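Local coordinates for thioesterase domain-containing protein (Chromobacterium violaceum, PDB 4RMM) that is of unknown function but, as a member of the hot-dog thioesterase superfamily, probably hydrolyses acyl-CoA thioesters, at residues 18-23 with 32-37; 68-73 with 124-129; 72-77 with 138-143; 77-80 with 86-89; 110-115 with 120-125. All coordinates share one frame; numbering follows the deposited sequence.

Contact 1 of 5, residues 18-23 with 32-37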
# COMPACT_ATOMS: atom_id res chain seq x y z
N ALA A 18 12.78 -15.25 -7.43
CA ALA A 18 11.54 -16.01 -7.41
C ALA A 18 10.99 -16.38 -6.03
O ALA A 18 9.80 -16.19 -5.77
CB ALA A 18 11.72 -17.28 -8.25
N GLU A 19 11.83 -16.91 -5.15
CA GLU A 19 11.36 -17.30 -3.83
C GLU A 19 11.59 -16.30 -2.72
O GLU A 19 10.94 -16.37 -1.67
CB GLU A 19 11.95 -18.66 -3.44
CG GLU A 19 11.47 -19.80 -4.33
CD GLU A 19 11.86 -21.15 -3.78
OE1 GLU A 19 13.07 -21.38 -3.57
OE2 GLU A 19 10.96 -21.99 -3.57
N ILE A 20 12.52 -15.37 -2.92
CA ILE A 20 12.79 -14.36 -1.90
C ILE A 20 11.50 -13.61 -1.62
O ILE A 20 11.26 -13.12 -0.52
CB ILE A 20 13.89 -13.37 -2.36
CG1 ILE A 20 14.24 -12.41 -1.22
CG2 ILE A 20 13.41 -12.58 -3.57
CD1 ILE A 20 15.37 -11.47 -1.55
N VAL A 21 10.65 -13.54 -2.64
CA VAL A 21 9.36 -12.86 -2.56
C VAL A 21 8.24 -13.86 -2.34
O VAL A 21 7.13 -13.49 -1.97
CB VAL A 21 9.08 -12.09 -3.84
CG1 VAL A 21 10.11 -10.99 -4.01
CG2 VAL A 21 9.15 -13.02 -5.03
N ASP A 22 8.55 -15.14 -2.58
CA ASP A 22 7.58 -16.21 -2.41
C ASP A 22 7.07 -16.10 -0.98
O ASP A 22 5.87 -16.22 -0.71
CB ASP A 22 8.25 -17.56 -2.66
CG ASP A 22 7.25 -18.65 -2.98
OD1 ASP A 22 6.29 -18.81 -2.19
OD2 ASP A 22 7.41 -19.34 -4.01
N ALA A 23 8.00 -15.86 -0.06
CA ALA A 23 7.65 -15.70 1.33
C ALA A 23 7.59 -14.22 1.85
O ALA A 23 8.14 -13.93 2.91
CB ALA A 23 8.62 -16.56 2.22
N THR A 32 4.15 -9.69 -8.80
CA THR A 32 5.43 -9.04 -8.94
C THR A 32 6.51 -10.00 -9.36
O THR A 32 6.58 -11.17 -8.96
CB THR A 32 5.85 -8.31 -7.64
OG1 THR A 32 4.70 -7.67 -7.07
CG2 THR A 32 6.89 -7.23 -7.94
N SER A 33 7.34 -9.48 -10.24
CA SER A 33 8.47 -10.19 -10.77
C SER A 33 9.58 -9.31 -10.24
O SER A 33 9.32 -8.18 -9.80
CB SER A 33 8.42 -10.16 -12.30
OG SER A 33 9.55 -10.79 -12.85
N MSE A 34 10.80 -9.80 -10.27
CA MSE A 34 11.90 -9.01 -9.75
C MSE A 34 13.25 -9.47 -10.27
O MSE A 34 13.53 -10.67 -10.35
CB MSE A 34 11.86 -9.09 -8.22
CG MSE A 34 12.87 -8.24 -7.50
SE MSE A 34 12.66 -8.47 -5.60
CE MSE A 34 13.99 -9.81 -5.31
N ALA A 35 14.09 -8.50 -10.64
CA ALA A 35 15.42 -8.78 -11.17
C ALA A 35 16.27 -7.51 -11.19
O ALA A 35 15.87 -6.49 -10.64
CB ALA A 35 15.32 -9.37 -12.57
N GLU A 36 17.43 -7.59 -11.83
CA GLU A 36 18.33 -6.45 -11.92
C GLU A 36 18.66 -6.03 -13.35
O GLU A 36 18.68 -6.85 -14.27
CB GLU A 36 19.63 -6.77 -11.17
CG GLU A 36 20.69 -5.69 -11.26
CD GLU A 36 21.24 -5.30 -9.90
OE1 GLU A 36 21.58 -6.20 -9.12
OE2 GLU A 36 21.32 -4.08 -9.63
N ASP A 37 18.91 -4.73 -13.52
CA ASP A 37 19.23 -4.14 -14.81
C ASP A 37 20.74 -3.88 -14.90
O ASP A 37 21.50 -4.27 -14.02
CB ASP A 37 18.48 -2.82 -14.97
CG ASP A 37 19.04 -1.75 -14.08
OD1 ASP A 37 20.04 -2.05 -13.41
OD2 ASP A 37 18.51 -0.62 -14.04
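Ile20, Val21 and Met34 meet without any ring, amide or carboxylate between them, so the contact has no faces or edges of its own; aromatic surfaces come from outside, with Phe44, Tyr17 and Trp80 all packing on Met34. The contact sets the region of helix 17-20 on strand 33-35, an outermost strand of the sheet within this chain, and Trp80 of helix 67-80 touches both Ile20 and Met34. CG of Met34 stands opposite its own backbone N (chi1 -176°), and the chain runs on straight through chi2 before turning at chi3 (96°). That places SE alongside the CG1 branch of Val21, 3.9 Å between Val21 CG1 and Met34 SE, and carries the terminal methyl across Ile20 at roughly a right angle. The modelled 3.3 Å between Ile20 CG2 and Met34 CE is tighter than carbons normally sit, so that value is doubtful, although the pairing itself is plain. The nearest CA atoms, those of Val21 and Thr32, are 8.4 Å from each other. The 144 Å² buried comes mainly from the three touching residues, and with no polar group among the touching atoms the contact holds by shape and burial.

Contact 2 of 5, residues 68-73 with 124-129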
# COMPACT_ATOMS: atom_id res chain seq x y z
N GLY A 68 0.62 -0.52 -1.79
CA GLY A 68 1.28 -1.63 -1.14
C GLY A 68 2.51 -2.10 -1.91
O GLY A 68 3.55 -2.37 -1.32
N PHE A 69 2.39 -2.19 -3.22
CA PHE A 69 3.48 -2.62 -4.10
C PHE A 69 4.67 -1.68 -4.01
O PHE A 69 5.78 -2.10 -3.74
CB PHE A 69 2.98 -2.67 -5.54
CG PHE A 69 4.07 -2.71 -6.57
CD1 PHE A 69 4.89 -3.83 -6.68
CD2 PHE A 69 4.24 -1.65 -7.46
CE1 PHE A 69 5.89 -3.89 -7.67
CE2 PHE A 69 5.23 -1.69 -8.44
CZ PHE A 69 6.06 -2.82 -8.55
N MSE A 70 4.39 -0.40 -4.23
CA MSE A 70 5.38 0.67 -4.19
C MSE A 70 6.10 0.71 -2.84
O MSE A 70 7.33 0.74 -2.77
CB MSE A 70 4.66 1.99 -4.46
CG MSE A 70 3.97 2.03 -5.81
SE MSE A 70 5.27 2.03 -7.27
CE MSE A 70 5.41 3.96 -7.45
N GLU A 71 5.32 0.72 -1.77
CA GLU A 71 5.89 0.73 -0.43
C GLU A 71 6.82 -0.47 -0.15
O GLU A 71 7.90 -0.29 0.38
CB GLU A 71 4.74 0.77 0.60
CG GLU A 71 5.20 0.76 2.03
CD GLU A 71 4.04 0.90 3.02
OE1 GLU A 71 3.12 0.06 3.00
OE2 GLU A 71 4.04 1.86 3.80
N SER A 72 6.41 -1.68 -0.51
CA SER A 72 7.25 -2.86 -0.29
C SER A 72 8.49 -2.85 -1.20
O SER A 72 9.57 -3.29 -0.78
CB SER A 72 6.50 -4.16 -0.57
OG SER A 72 5.10 -3.97 -0.54
N ALA A 73 8.33 -2.38 -2.44
CA ALA A 73 9.47 -2.30 -3.36
C ALA A 73 10.54 -1.43 -2.74
O ALA A 73 11.71 -1.79 -2.71
CB ALA A 73 9.03 -1.69 -4.72
N ILE A 124 10.73 6.04 -5.63
CA ILE A 124 10.25 4.94 -6.44
C ILE A 124 9.48 5.52 -7.62
O ILE A 124 8.62 6.39 -7.46
CB ILE A 124 9.27 4.04 -5.66
CG1 ILE A 124 9.85 3.71 -4.27
CG2 ILE A 124 9.01 2.73 -6.42
CD1 ILE A 124 9.60 4.80 -3.25
N GLU A 125 9.81 5.05 -8.82
CA GLU A 125 9.12 5.49 -10.02
C GLU A 125 8.50 4.28 -10.67
O GLU A 125 9.12 3.23 -10.79
CB GLU A 125 10.11 6.11 -10.99
CG GLU A 125 10.81 7.32 -10.46
CD GLU A 125 12.10 7.60 -11.20
OE1 GLU A 125 12.03 8.12 -12.33
OE2 GLU A 125 13.17 7.27 -10.65
N ALA A 126 7.25 4.42 -11.07
CA ALA A 126 6.56 3.32 -11.72
C ALA A 126 6.16 3.83 -13.10
O ALA A 126 5.52 4.86 -13.23
CB ALA A 126 5.34 2.91 -10.92
N TRP A 127 6.58 3.10 -14.12
CA TRP A 127 6.25 3.52 -15.48
C TRP A 127 6.01 2.29 -16.32
O TRP A 127 6.07 1.16 -15.84
CB TRP A 127 7.39 4.36 -16.07
CG TRP A 127 8.64 3.59 -16.40
CD1 TRP A 127 9.08 3.24 -17.65
CD2 TRP A 127 9.61 3.05 -15.48
NE1 TRP A 127 10.25 2.53 -17.56
CE2 TRP A 127 10.60 2.39 -16.25
CE3 TRP A 127 9.73 3.06 -14.08
CZ2 TRP A 127 11.70 1.75 -15.66
CZ3 TRP A 127 10.83 2.42 -13.50
CH2 TRP A 127 11.80 1.77 -14.29
N GLN A 128 5.71 2.52 -17.59
CA GLN A 128 5.46 1.41 -18.49
C GLN A 128 6.21 1.63 -19.79
O GLN A 128 7.25 1.03 -20.02
CB GLN A 128 3.95 1.28 -18.74
CG GLN A 128 3.17 1.04 -17.47
CD GLN A 128 1.70 0.82 -17.71
OE1 GLN A 128 0.97 1.73 -18.12
NE2 GLN A 128 1.23 -0.40 -17.45
N ASP A 129 5.69 2.52 -20.62
CA ASP A 129 6.30 2.78 -21.90
C ASP A 129 7.36 3.87 -21.82
O ASP A 129 8.40 3.79 -22.48
CB ASP A 129 5.22 3.14 -22.91
CG ASP A 129 5.62 2.85 -24.33
OD1 ASP A 129 6.17 1.76 -24.57
OD2 ASP A 129 5.37 3.71 -25.20
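Met70 and Ile124 lie alongside one another with their side chains running in opposite senses, one descending from helix 67-80 and the other rising from strand 119-127, in the helix-on-sheet packing of the hot-dog fold. The CB of Met70 does not itself aim at the strand; the torsions bring the end of the chain there. CG sits beside the backbone N (chi1 -60°), and further bends at chi2 and at chi3 (-92°) fold SE and CE down onto the sheet. The folded end touches two residues that sit two apart on the strand and present their CB atoms to the helix. The CG2 branch of Ile124 is 3.9 Å from Met70 SE; the methyl CB of Ala126 is 3.8 Å from Met70 SE and 3.6 Å from Met70 CE. The second branch of Ile124 reaches the helix backbone, with Ile124 CG1 4.2 Å from Met70 O. Glu125, between the two, directs its CB away and forms a salt bridge with Arg131. The segment axes approach to 9.3 Å and are inclined at 135°, and 199 Å² is buried, almost entirely by apolar groups. Met70 also packs on Phe93 and Leu95 of strand 89-97, while Phe69 reaches Phe44 and Leu46 of strand 43-46. Glu71, whose CB points away from 124-129, packs on Ile90 and Phe93 of strand 89-97 and hydrogen-bonds to Tyr97 and Gly67 of the second subunit, so the helix is set between its own sheet and the partner chain.

Contact 3 of 5, residues 72-77 with 138-143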
# COMPACT_ATOMS: atom_id res chain seq x y z
N SER A 72 6.41 -1.68 -0.51
CA SER A 72 7.25 -2.86 -0.29
C SER A 72 8.49 -2.85 -1.20
O SER A 72 9.57 -3.29 -0.78
CB SER A 72 6.50 -4.16 -0.57
OG SER A 72 5.10 -3.97 -0.54
N ALA A 73 8.33 -2.38 -2.44
CA ALA A 73 9.47 -2.30 -3.36
C ALA A 73 10.54 -1.43 -2.74
O ALA A 73 11.71 -1.79 -2.71
CB ALA A 73 9.03 -1.69 -4.72
N ALA A 74 10.14 -0.27 -2.22
CA ALA A 74 11.08 0.66 -1.60
C ALA A 74 11.76 0.00 -0.39
O ALA A 74 12.93 0.22 -0.13
CB ALA A 74 10.34 1.93 -1.17
N MSE A 75 11.01 -0.81 0.35
CA MSE A 75 11.58 -1.49 1.51
C MSE A 75 12.59 -2.53 1.03
O MSE A 75 13.74 -2.57 1.49
CB MSE A 75 10.49 -2.20 2.30
CG MSE A 75 11.04 -3.43 3.02
SE MSE A 75 10.37 -3.65 4.79
CE MSE A 75 9.00 -4.95 4.40
N ILE A 76 12.15 -3.39 0.12
CA ILE A 76 13.01 -4.43 -0.43
C ILE A 76 14.28 -3.84 -1.04
O ILE A 76 15.37 -4.36 -0.84
CB ILE A 76 12.25 -5.25 -1.49
CG1 ILE A 76 11.16 -6.08 -0.80
CG2 ILE A 76 13.21 -6.15 -2.26
CD1 ILE A 76 10.13 -6.70 -1.73
N HIS A 77 14.14 -2.75 -1.78
CA HIS A 77 15.29 -2.10 -2.41
C HIS A 77 16.33 -1.74 -1.36
O HIS A 77 17.54 -1.90 -1.56
CB HIS A 77 14.85 -0.83 -3.12
CG HIS A 77 15.96 -0.09 -3.80
ND1 HIS A 77 16.42 -0.44 -5.05
CD2 HIS A 77 16.67 1.00 -3.43
CE1 HIS A 77 17.36 0.41 -5.42
NE2 HIS A 77 17.53 1.30 -4.45
N ALA A 138 6.63 7.55 -6.09
CA ALA A 138 6.48 7.52 -4.64
C ALA A 138 7.77 7.93 -3.96
O ALA A 138 8.82 8.04 -4.61
CB ALA A 138 6.08 6.12 -4.18
N ARG A 139 7.67 8.16 -2.66
CA ARG A 139 8.80 8.54 -1.83
C ARG A 139 8.58 7.98 -0.42
O ARG A 139 7.47 8.00 0.11
CB ARG A 139 8.95 10.07 -1.80
CG ARG A 139 9.23 10.63 -3.21
CD ARG A 139 9.86 12.02 -3.20
NE ARG A 139 9.96 12.58 -4.56
CZ ARG A 139 8.91 12.90 -5.31
NH1 ARG A 139 7.68 12.71 -4.85
NH2 ARG A 139 9.08 13.40 -6.53
N ALA A 140 9.66 7.47 0.17
CA ALA A 140 9.61 6.88 1.49
C ALA A 140 10.86 7.17 2.32
O ALA A 140 11.96 7.26 1.77
CB ALA A 140 9.41 5.38 1.35
N HIS A 141 10.68 7.32 3.63
CA HIS A 141 11.77 7.58 4.55
C HIS A 141 11.85 6.40 5.50
O HIS A 141 10.84 5.95 6.02
CB HIS A 141 11.53 8.85 5.38
CG HIS A 141 11.55 10.10 4.57
ND1 HIS A 141 10.52 11.02 4.60
CD2 HIS A 141 12.47 10.60 3.71
CE1 HIS A 141 10.80 12.03 3.79
NE2 HIS A 141 11.98 11.79 3.24
N PHE A 142 13.07 5.91 5.72
CA PHE A 142 13.27 4.80 6.62
C PHE A 142 14.29 5.14 7.67
O PHE A 142 15.20 5.94 7.45
CB PHE A 142 13.74 3.55 5.87
CG PHE A 142 12.71 2.97 4.94
CD1 PHE A 142 12.47 3.55 3.69
CD2 PHE A 142 12.01 1.82 5.30
CE1 PHE A 142 11.55 3.00 2.81
CE2 PHE A 142 11.07 1.25 4.43
CZ PHE A 142 10.85 1.84 3.18
N LEU A 143 14.14 4.51 8.82
CA LEU A 143 15.06 4.71 9.92
C LEU A 143 15.90 3.44 9.98
O LEU A 143 15.36 2.35 10.04
CB LEU A 143 14.28 4.89 11.22
CG LEU A 143 15.14 5.23 12.42
CD1 LEU A 143 15.67 6.65 12.28
CD2 LEU A 143 14.33 5.07 13.69
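Ala74 and Met75 of helix 67-80 rest on Ala140 and Phe142 of strand 136-143, part of the helix-on-sheet core that defines the hot-dog fold. The two segments cross at -48°, with axes 9.2 Å apart at closest approach, and all four touching residues are buried. At the start of the strand segment, Ala138 is too far along to meet residues 72-77 and instead lies under Met70, one turn earlier in the helix. Two residues on, Ala140 presents its methyl to the helix, where Ala140 CB stands 4.4 Å from Ala74 CB. Here alanine faces alanine, and the CA atoms of these two residues come within 7.1 Å. His141 belongs to the other side of the sheet; its ND1 is hydrogen-bonded to Asp92, and its ring meets that of His121 edge-to-face. Phe142 then returns to the helix side and buries more area than any other residue of the contact. Its CG lies beside the backbone N (chi1 -67°), which extends the ring up to the helix backbone rather than to side-chain tips. Phe142 CE1 is 4.3 Å from Ala74 CB, and Phe142 CE2 is 4.1 Å from Met75 CB. The selenomethionine end of Met75 leads away from the strand, and this residue packs on His62 of the second subunit, so one helix position serves both sheet and dimer. At the far end of the ring, Phe142 CZ sits 4.1 Å from Ala74 C and 3.8 Å from Met75 CA.

Contact 4 of 5, residues 77-80 with 86-89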
# COMPACT_ATOMS: atom_id res chain seq x y z
N HIS A 77 14.14 -2.75 -1.78
CA HIS A 77 15.29 -2.10 -2.41
C HIS A 77 16.33 -1.74 -1.36
O HIS A 77 17.54 -1.90 -1.56
CB HIS A 77 14.85 -0.83 -3.12
CG HIS A 77 15.96 -0.09 -3.80
ND1 HIS A 77 16.42 -0.44 -5.05
CD2 HIS A 77 16.67 1.00 -3.43
CE1 HIS A 77 17.36 0.41 -5.42
NE2 HIS A 77 17.53 1.30 -4.45
N LEU A 78 15.85 -1.23 -0.23
CA LEU A 78 16.71 -0.80 0.87
C LEU A 78 17.49 -1.95 1.48
O LEU A 78 18.70 -1.84 1.69
CB LEU A 78 15.89 -0.12 1.96
CG LEU A 78 16.35 1.28 2.38
CD1 LEU A 78 15.53 1.73 3.57
CD2 LEU A 78 17.82 1.27 2.73
N MSE A 79 16.80 -3.04 1.80
CA MSE A 79 17.48 -4.17 2.41
C MSE A 79 18.27 -5.00 1.41
O MSE A 79 19.06 -5.86 1.79
CB MSE A 79 16.51 -5.03 3.23
CG MSE A 79 15.19 -5.38 2.58
SE MSE A 79 14.08 -6.37 3.86
CE MSE A 79 13.50 -4.91 4.96
N TRP A 80 18.06 -4.74 0.13
CA TRP A 80 18.79 -5.45 -0.91
C TRP A 80 20.10 -4.70 -1.10
O TRP A 80 21.13 -5.28 -1.40
CB TRP A 80 17.99 -5.46 -2.21
CG TRP A 80 18.65 -6.21 -3.32
CD1 TRP A 80 19.61 -5.74 -4.18
CD2 TRP A 80 18.43 -7.57 -3.68
NE1 TRP A 80 19.99 -6.73 -5.05
CE2 TRP A 80 19.28 -7.87 -4.76
CE3 TRP A 80 17.59 -8.59 -3.19
CZ2 TRP A 80 19.33 -9.13 -5.37
CZ3 TRP A 80 17.63 -9.85 -3.79
CH2 TRP A 80 18.49 -10.10 -4.87
N GLU A 86 18.54 -6.30 10.17
CA GLU A 86 17.15 -6.38 10.56
C GLU A 86 16.45 -5.50 9.55
O GLU A 86 17.10 -4.68 8.89
CB GLU A 86 16.94 -5.85 11.99
CG GLU A 86 15.50 -5.95 12.48
CD GLU A 86 15.39 -6.07 14.00
OE1 GLU A 86 16.08 -5.31 14.71
OE2 GLU A 86 14.61 -6.92 14.47
N ALA A 87 15.15 -5.68 9.40
CA ALA A 87 14.39 -4.89 8.44
C ALA A 87 14.35 -3.42 8.87
O ALA A 87 14.10 -3.11 10.03
CB ALA A 87 12.97 -5.45 8.33
N PRO A 88 14.61 -2.50 7.93
CA PRO A 88 14.57 -1.07 8.30
C PRO A 88 13.16 -0.67 8.67
O PRO A 88 12.20 -1.36 8.31
CB PRO A 88 15.06 -0.38 7.03
CG PRO A 88 14.60 -1.31 5.94
CD PRO A 88 14.96 -2.66 6.51
N LYS A 89 13.02 0.42 9.42
CA LYS A 89 11.71 0.88 9.84
C LYS A 89 11.26 2.09 9.04
O LYS A 89 11.97 3.11 8.95
CB LYS A 89 11.72 1.23 11.33
CG LYS A 89 12.17 0.08 12.24
CD LYS A 89 12.31 0.55 13.68
CE LYS A 89 13.04 -0.48 14.54
NZ LYS A 89 13.37 0.07 15.90
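Where the central helix of the hot-dog fold gives way to the connection into strand 89-97, Leu78 and Met79 close against Ala87 and Pro88. The helix segment 77-80 and the segment 86-89 are separated by five residues without helix or strand, so the contact joins the end of the helix to the approach to strand 89-97. Pro88 is gripped from two directions. Leu78 lies alongside it, pointing the opposite way, with Leu78 CD1 4.0 Å from Pro88 CG and 4.1 Å from Pro88 CB. Met79 arrives at about a right angle. Its CG lies between the backbone N and the carbonyl carbon (chi1 46°); the chain then extends and turns at chi3 (77°), which brings CE over the junction of Ala87 and Pro88. There Met79 CE is 3.5 Å from Ala87 CB and 3.9 Å from Pro88 CG. Its modelled approach to CD of the proline is too short for two carbons, so the exact seat of this methyl is doubtful, and the distances from CE share that doubt. The nearest CA atoms, of Met79 and Ala87, are 6.8 Å apart, and the 169 Å² buried is apolar. Phe142 touches both Leu78 and Pro88 from strand 136-143, and Phe8 of helix 6-13 covers Met79 together with Met5. A long helix followed by a strand that returns to the edge of the antiparallel sheet within the chain, beside its last strand, is the topology of the hot-dog thioesterase fold.

Contact 5 of 5, residues 110-115 with 120-125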
# COMPACT_ATOMS: atom_id res chain seq x y z
N CYS A 110 13.67 1.91 -7.65
CA CYS A 110 13.90 2.87 -6.58
C CYS A 110 15.31 3.41 -6.57
O CYS A 110 16.24 2.80 -7.07
CB CYS A 110 13.62 2.24 -5.22
SG CYS A 110 12.26 1.11 -5.24
N GLU A 111 15.45 4.57 -5.95
CA GLU A 111 16.74 5.20 -5.85
C GLU A 111 16.89 5.78 -4.46
O GLU A 111 15.96 6.39 -3.94
CB GLU A 111 16.85 6.31 -6.88
CG GLU A 111 18.01 7.24 -6.64
CD GLU A 111 18.00 8.40 -7.58
OE1 GLU A 111 17.35 9.42 -7.27
OE2 GLU A 111 18.64 8.29 -8.65
N ILE A 112 18.05 5.61 -3.85
CA ILE A 112 18.27 6.18 -2.53
C ILE A 112 18.93 7.56 -2.63
O ILE A 112 20.11 7.67 -2.94
CB ILE A 112 19.13 5.24 -1.66
CG1 ILE A 112 18.42 3.89 -1.53
CG2 ILE A 112 19.37 5.89 -0.31
CD1 ILE A 112 18.97 2.99 -0.47
N THR A 113 18.15 8.59 -2.32
CA THR A 113 18.56 10.01 -2.41
C THR A 113 19.54 10.61 -1.42
O THR A 113 20.51 11.25 -1.81
CB THR A 113 17.37 10.92 -2.38
OG1 THR A 113 16.58 10.71 -3.55
CG2 THR A 113 17.84 12.37 -2.31
N LYS A 114 19.19 10.52 -0.15
CA LYS A 114 20.04 11.01 0.91
C LYS A 114 20.16 9.76 1.74
O LYS A 114 19.20 9.00 1.83
CB LYS A 114 19.35 12.11 1.69
CG LYS A 114 20.16 12.62 2.87
CD LYS A 114 19.88 11.81 4.12
CE LYS A 114 18.69 12.35 4.88
NZ LYS A 114 19.08 12.82 6.24
N GLN A 115 21.32 9.51 2.32
CA GLN A 115 21.48 8.33 3.14
C GLN A 115 22.42 8.61 4.30
O GLN A 115 23.55 8.12 4.34
CB GLN A 115 22.01 7.15 2.31
CG GLN A 115 21.98 5.81 3.05
CD GLN A 115 22.46 4.67 2.16
OE1 GLN A 115 22.94 4.90 1.06
NE2 GLN A 115 22.33 3.45 2.65
N ALA A 120 17.36 6.84 5.62
CA ALA A 120 17.51 6.67 4.19
C ALA A 120 16.24 7.19 3.53
O ALA A 120 15.14 6.94 4.03
CB ALA A 120 17.71 5.19 3.86
N HIS A 121 16.41 7.93 2.44
CA HIS A 121 15.30 8.50 1.68
C HIS A 121 15.27 7.80 0.33
O HIS A 121 16.25 7.83 -0.41
CB HIS A 121 15.51 10.01 1.51
CG HIS A 121 14.31 10.73 0.97
ND1 HIS A 121 14.17 12.10 1.04
CD2 HIS A 121 13.20 10.27 0.34
CE1 HIS A 121 13.02 12.45 0.48
NE2 HIS A 121 12.41 11.36 0.05
N VAL A 122 14.14 7.18 0.03
CA VAL A 122 13.95 6.41 -1.19
C VAL A 122 12.93 7.03 -2.16
O VAL A 122 11.90 7.54 -1.73
CB VAL A 122 13.46 4.97 -0.84
CG1 VAL A 122 13.28 4.13 -2.10
CG2 VAL A 122 14.44 4.31 0.10
N LEU A 123 13.23 6.97 -3.46
CA LEU A 123 12.33 7.46 -4.50
C LEU A 123 12.01 6.26 -5.39
O LEU A 123 12.91 5.53 -5.80
CB LEU A 123 12.99 8.57 -5.33
CG LEU A 123 12.40 8.95 -6.71
CD1 LEU A 123 11.11 9.76 -6.57
CD2 LEU A 123 13.44 9.77 -7.47
N ILE A 124 10.73 6.04 -5.63
CA ILE A 124 10.25 4.94 -6.44
C ILE A 124 9.48 5.52 -7.62
O ILE A 124 8.62 6.39 -7.46
CB ILE A 124 9.27 4.04 -5.66
CG1 ILE A 124 9.85 3.71 -4.27
CG2 ILE A 124 9.01 2.73 -6.42
CD1 ILE A 124 9.60 4.80 -3.25
N GLU A 125 9.81 5.05 -8.82
CA GLU A 125 9.12 5.49 -10.02
C GLU A 125 8.50 4.28 -10.67
O GLU A 125 9.12 3.23 -10.79
CB GLU A 125 10.11 6.11 -10.99
CG GLU A 125 10.81 7.32 -10.46
CD GLU A 125 12.10 7.60 -11.20
OE1 GLU A 125 12.03 8.12 -12.33
OE2 GLU A 125 13.17 7.27 -10.65
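Backbone hydrogen bonds tie segment 110-115 to segment 120-125 as an antiparallel hairpin, the segment axes inclined at 151°. Glu111 and Leu123 form the clear hydrogen-bonded pair: Glu111 N to Leu123 O is 2.7 Å, and Leu123 N to Glu111 O is 2.8 Å. Toward the turn the regular pairing is disturbed. His121 accepts from Thr113, with Thr113 N to His121 O 2.8 Å, but donates to the following residue, His121 N to Lys114 O 3.0 Å, an arrangement consistent with a bulge. Weaker CA-H...O contacts lie between these bonds, among them Val122 CA to Glu111 O at 3.4 Å.

Apolar contacts gather on the face that carries Cys110, Ile112, Val122 and Ile124. SG of Cys110, set beside its own backbone N (chi1 -36°), lies 3.7 Å from Ile124 CG1, while Cys110 CB is 3.7 Å from Val122 CG1. Ile112 approaches Val122 more distantly. On the other face Glu111 and Leu123 extend side by side in the same direction, Glu111 OE1 passing 3.9 Å from Leu123 CD2, a carboxylate oxygen beside a methyl. The carboxylates of Glu111 and Glu125 do not touch.

Helix 67-80 covers the apolar face, with Ala74 on Val122, His77 on Cys110 and Leu78 on Ile112. Strand 136-143 pairs with the other edge of strand 119-127, through backbone bonds to Ala120, Val122 and Ile124.

In the fold
Contacts 2, 3 and 4 all hold helix 67-80: its first half on strand 119-127, its middle on strand 136-143, and its end on the loop entering strand 89-97. Contacts 2 and 3 are about 10 Å apart between centres and share Ser72 and Ala73; both also adjoin the second subunit. Contact 1 packs helix 17-20 against edge strand 33-35 and reaches the helix through Trp80 and Ile76. These four are buried and apolar, selenomethionines doing much of the filling. Contact 5 differs: it is partly exposed and rests on backbone hydrogen bonds within the sheet, one face turned to the helix that contacts 2 and 3 seat, the other bearing polar residues.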